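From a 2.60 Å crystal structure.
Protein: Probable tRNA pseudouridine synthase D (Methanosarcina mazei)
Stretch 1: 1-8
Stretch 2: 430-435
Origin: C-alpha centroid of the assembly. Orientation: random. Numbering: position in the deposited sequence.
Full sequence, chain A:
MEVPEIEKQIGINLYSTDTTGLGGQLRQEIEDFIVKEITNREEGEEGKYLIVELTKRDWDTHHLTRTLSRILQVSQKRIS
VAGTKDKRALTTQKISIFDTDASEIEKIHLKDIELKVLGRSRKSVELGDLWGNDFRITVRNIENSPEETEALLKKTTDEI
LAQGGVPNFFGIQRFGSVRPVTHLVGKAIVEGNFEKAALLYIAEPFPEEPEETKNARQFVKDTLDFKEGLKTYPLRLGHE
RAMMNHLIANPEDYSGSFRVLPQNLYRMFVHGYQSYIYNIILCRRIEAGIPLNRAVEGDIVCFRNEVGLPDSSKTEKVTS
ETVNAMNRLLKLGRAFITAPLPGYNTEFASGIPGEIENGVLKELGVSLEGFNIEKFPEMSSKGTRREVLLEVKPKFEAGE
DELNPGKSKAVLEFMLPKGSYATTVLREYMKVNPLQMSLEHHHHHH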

HETATM    1  N   MSE A   1     -24.425  -2.775   4.059  1.00 77.21           N
HETATM    2  CA  MSE A   1     -23.970  -1.434   3.577  1.00 77.17           C
HETATM    3  C   MSE A   1     -23.623  -1.381   2.094  1.00 74.13           C
HETATM    4  O   MSE A   1     -23.940  -2.296   1.327  1.00 73.43           O
HETATM    5  CB  MSE A   1     -22.759  -0.943   4.385  1.00 81.08           C
HETATM    6  CG  MSE A   1     -23.115  -0.041   5.561  1.00 86.61           C
HETATM    7 SE   MSE A   1     -21.562   0.770   6.422  1.00 96.53          SE
HETATM    8  CE  MSE A   1     -21.161   2.149   5.102  1.00 92.18           C
ATOM      9  N   GLU A   2     -22.960  -0.290   1.710  1.00 70.84           N
ATOM     10  CA  GLU A   2     -22.552  -0.041   0.328  1.00 67.29           C
ATOM     11  C   GLU A   2     -21.047   0.250   0.182  1.00 63.65           C
ATOM     12  O   GLU A   2     -20.492   1.089   0.896  1.00 62.92           O
ATOM     13  CB  GLU A   2     -23.365   1.134  -0.241  1.00 68.81           C
ATOM     14  CG  GLU A   2     -24.850   0.833  -0.476  1.00 71.04           C
ATOM     15  CD  GLU A   2     -25.095  -0.032  -1.710  1.00 72.68           C
ATOM     16  OE1 GLU A   2     -24.445  -1.096  -1.835  1.00 73.39           O
ATOM     17  OE2 GLU A   2     -25.944   0.350  -2.552  1.00 72.26           O
ATOM     18  N   VAL A   3     -20.408  -0.453  -0.753  1.00 59.63           N
ATOM     19  CA  VAL A   3     -18.973  -0.304  -1.038  1.00 55.36           C
ATOM     20  C   VAL A   3     -18.726  -0.037  -2.524  1.00 52.16           C
ATOM     21  O   VAL A   3     -19.293  -0.707  -3.397  1.00 50.33           O
ATOM     22  CB  VAL A   3     -18.170  -1.572  -0.628  1.00 56.01           C
ATOM     23  CG1 VAL A   3     -16.744  -1.502  -1.177  1.00 56.06           C
ATOM     24  CG2 VAL A   3     -18.141  -1.698   0.884  1.00 54.97           C
ATOM     25  N   PRO A   4     -17.849   0.936  -2.829  1.00 49.79           N
ATOM     26  CA  PRO A   4     -17.553   1.269  -4.219  1.00 48.17           C
ATOM     27  C   PRO A   4     -17.065   0.098  -5.034  1.00 47.89           C
ATOM     28  O   PRO A   4     -16.304  -0.749  -4.554  1.00 48.63           O
ATOM     29  CB  PRO A   4     -16.515   2.380  -4.101  1.00 46.63           C
ATOM     30  CG  PRO A   4     -15.861   2.108  -2.803  1.00 47.75           C
ATOM     31  CD  PRO A   4     -17.000   1.717  -1.913  1.00 48.55           C
ATOM     32  N   GLU A   5     -17.532   0.050  -6.272  1.00 46.47           N
ATOM     33  CA  GLU A   5     -17.143  -0.998  -7.193  1.00 45.61           C
ATOM     34  C   GLU A   5     -15.628  -1.057  -7.297  1.00 45.30           C
ATOM     35  O   GLU A   5     -15.048  -2.134  -7.395  1.00 46.24           O
ATOM     36  CB  GLU A   5     -17.738  -0.720  -8.571  1.00 44.71           C
ATOM     37  CG  GLU A   5     -19.144  -1.241  -8.746  1.00 43.20           C
ATOM     38  CD  GLU A   5     -19.200  -2.750  -8.684  1.00 42.19           C
ATOM     39  OE1 GLU A   5     -19.568  -3.295  -7.619  1.00 42.04           O
ATOM     40  OE2 GLU A   5     -18.861  -3.386  -9.705  1.00 41.44           O
ATOM     41  N   ILE A   6     -14.992   0.109  -7.270  1.00 43.98           N
ATOM     42  CA  ILE A   6     -13.547   0.178  -7.380  1.00 42.53           C
ATOM     43  C   ILE A   6     -12.854  -0.746  -6.399  1.00 41.82           C
ATOM     44  O   ILE A   6     -11.921  -1.458  -6.764  1.00 42.30           O
ATOM     45  CB  ILE A   6     -13.048   1.638  -7.210  1.00 41.03           C
ATOM     46  CG1 ILE A   6     -13.382   2.416  -8.473  1.00 39.82           C
ATOM     47  CG2 ILE A   6     -11.543   1.685  -6.995  1.00 42.64           C
ATOM     48  CD1 ILE A   6     -13.032   1.654  -9.742  1.00 36.64           C
ATOM     49  N   GLU A   7     -13.329  -0.747  -5.162  1.00 41.77           N
ATOM     50  CA  GLU A   7     -12.762  -1.595  -4.127  1.00 42.65           C
ATOM     51  C   GLU A   7     -13.245  -3.060  -4.223  1.00 42.32           C
ATOM     52  O   GLU A   7     -12.550  -3.975  -3.788  1.00 43.69           O
ATOM     53  CB  GLU A   7     -13.067  -1.002  -2.740  1.00 41.69           C
ATOM     54  CG  GLU A   7     -12.195   0.206  -2.369  1.00 42.17           C
ATOM     55  CD  GLU A   7     -12.578   0.841  -1.035  1.00 42.64           C
ATOM     56  OE1 GLU A   7     -11.797   1.669  -0.512  1.00 41.38           O
ATOM     57  OE2 GLU A   7     -13.665   0.516  -0.514  1.00 43.74           O
ATOM     58  N   LYS A   8     -14.416  -3.295  -4.799  1.00 41.97           N
ATOM     59  CA  LYS A   8     -14.895  -4.667  -4.911  1.00 41.86           C
ATOM     60  C   LYS A   8     -14.154  -5.365  -6.043  1.00 41.20           C
ATOM     61  O   LYS A   8     -14.037  -6.590  -6.054  1.00 41.10           O
ATOM     62  CB  LYS A   8     -16.408  -4.696  -5.169  1.00 42.71           C
ATOM     63  CG  LYS A   8     -17.227  -4.003  -4.084  1.00 45.23           C
ATOM     64  CD  LYS A   8     -18.645  -3.638  -4.550  1.00 49.21           C
ATOM     65  CE  LYS A   8     -19.693  -4.631  -4.062  1.00 49.84           C
ATOM     66  NZ  LYS A   8     -21.073  -4.224  -4.454  1.00 51.29           N
HETATM   67  N   MSE A 430     -13.908   6.559   7.174  1.00 44.43           N
HETATM   68  CA  MSE A 430     -14.665   7.335   6.207  1.00 47.38           C
HETATM   69  C   MSE A 430     -15.580   6.495   5.360  1.00 46.95           C
HETATM   70  O   MSE A 430     -16.606   6.977   4.885  1.00 49.11           O
HETATM   71  CB  MSE A 430     -13.731   8.102   5.279  1.00 51.38           C
HETATM   72  CG  MSE A 430     -13.000   9.252   5.922  1.00 56.92           C
HETATM   73 SE   MSE A 430     -11.588   9.854   4.747  1.00 67.74          SE
HETATM   74  CE  MSE A 430     -12.598  11.138   3.701  1.00 64.86           C
ATOM     75  N   LYS A 431     -15.200   5.241   5.157  1.00 45.54           N
ATOM     76  CA  LYS A 431     -15.988   4.327   4.331  1.00 44.00           C
ATOM     77  C   LYS A 431     -16.532   5.048   3.104  1.00 42.76           C
ATOM     78  O   LYS A 431     -17.741   5.133   2.921  1.00 42.64           O
ATOM     79  CB  LYS A 431     -17.153   3.729   5.138  1.00 43.00           C
ATOM     80  CG  LYS A 431     -16.728   2.888   6.344  1.00 41.75           C
ATOM     81  CD  LYS A 431     -17.890   2.101   6.929  1.00 38.78           C
ATOM     82  CE  LYS A 431     -17.488   1.338   8.178  1.00 37.64           C
ATOM     83  NZ  LYS A 431     -17.184   2.211   9.355  1.00 37.12           N
ATOM     84  N   VAL A 432     -15.644   5.574   2.273  1.00 43.13           N
ATOM     85  CA  VAL A 432     -16.071   6.266   1.061  1.00 45.63           C
ATOM     86  C   VAL A 432     -15.239   5.817  -0.118  1.00 46.51           C
ATOM     87  O   VAL A 432     -14.270   5.082   0.047  1.00 48.37           O
ATOM     88  CB  VAL A 432     -15.940   7.802   1.193  1.00 44.59           C
ATOM     89  CG1 VAL A 432     -16.956   8.335   2.203  1.00 43.95           C
ATOM     90  CG2 VAL A 432     -14.536   8.155   1.625  1.00 44.01           C
ATOM     91  N   ASN A 433     -15.611   6.266  -1.311  1.00 48.95           N
ATOM     92  CA  ASN A 433     -14.875   5.893  -2.510  1.00 50.61           C
ATOM     93  C   ASN A 433     -13.406   6.288  -2.354  1.00 53.13           C
ATOM     94  O   ASN A 433     -13.087   7.387  -1.893  1.00 51.72           O
ATOM     95  CB  ASN A 433     -15.491   6.567  -3.738  1.00 48.30           C
ATOM     96  CG  ASN A 433     -14.907   6.057  -5.047  1.00 48.44           C
ATOM     97  OD1 ASN A 433     -13.748   6.314  -5.365  1.00 49.33           O
ATOM     98  ND2 ASN A 433     -15.710   5.327  -5.811  1.00 47.50           N
ATOM     99  N   PRO A 434     -12.489   5.379  -2.721  1.00 56.38           N
ATOM    100  CA  PRO A 434     -11.041   5.611  -2.629  1.00 58.49           C
ATOM    101  C   PRO A 434     -10.560   6.807  -3.458  1.00 59.41           C
ATOM    102  O   PRO A 434      -9.469   7.334  -3.229  1.00 59.00           O
ATOM    103  CB  PRO A 434     -10.451   4.285  -3.107  1.00 58.35           C
ATOM    104  CG  PRO A 434     -11.481   3.786  -4.070  1.00 58.76           C
ATOM    105  CD  PRO A 434     -12.766   4.064  -3.327  1.00 57.20           C
ATOM    106  N   LEU A 435     -11.382   7.226  -4.417  1.00 60.70           N
ATOM    107  CA  LEU A 435     -11.057   8.369  -5.264  1.00 62.61           C
ATOM    108  C   LEU A 435     -11.596   9.673  -4.644  1.00 64.28           C
ATOM    109  O   LEU A 435     -11.026  10.742  -4.845  1.00 64.69           O
ATOM    110  CB  LEU A 435     -11.629   8.153  -6.672  1.00 61.04           C
ATOM    111  CG  LEU A 435     -11.103   6.906  -7.402  1.00 59.63           C
ATOM    112  CD1 LEU A 435     -11.686   6.857  -8.800  1.00 58.02           C
ATOM    113  CD2 LEU A 435      -9.574   6.929  -7.467  1.00 58.61           C
TER

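This is a small, proline-centred packing contact between the N-terminal segment and a loop more than 420 residues later in the chain, held by van der Waals contact with no hydrogen bond or salt bridge crossing between the two stretches. It buries 338 Å², both sides summed, and its centre is a pair of prolines: CG of P4 lies 3.7 Å from CD of P434. Both rings have the C-gamma endo pucker, and in both residues the CA-to-CB bond points toward the other stretch. Proline suits such a place because its compact ring offers carbon close to the backbone and has little conformational freedom to lose.

P434 also receives I6, whose CG2 comes within 3.6 Å of P434 CG. With chi1 and chi2 both m, I6, the second residue of the short helix that begins at E5, adds a branched aliphatic surface. P4 holds the N-cap position of that helix, so it has two jobs: its ring packs against P434, while P4 O accepts from K8 N at 3.2 Å and, weakly, from E7 N at 3.0 Å.

N433 lies beside the prolines. N433 ND2 sits 3.5 Å from P4 CB, a packing contact, while N433 OD1 accepts a hydrogen bond from L435 N at 2.7 Å. The side chain thus braces its own loop while ND2 lies against the P4 ring.

E7 is buried, with E7 OE1 3.8 Å from P434 CD; its other oxygen, OE2, is hydrogen-bonded elsewhere in the structure. Farther along, the selenomethionine M1 lays its CE 3.7 Å from CD of K431, pairing a flexible tip with the aliphatic part of a lysine. The rule to read here is aliphatic packing around a proline pair, with N433 OD1 bonded within its own loop and E7 OE2 elsewhere in the structure.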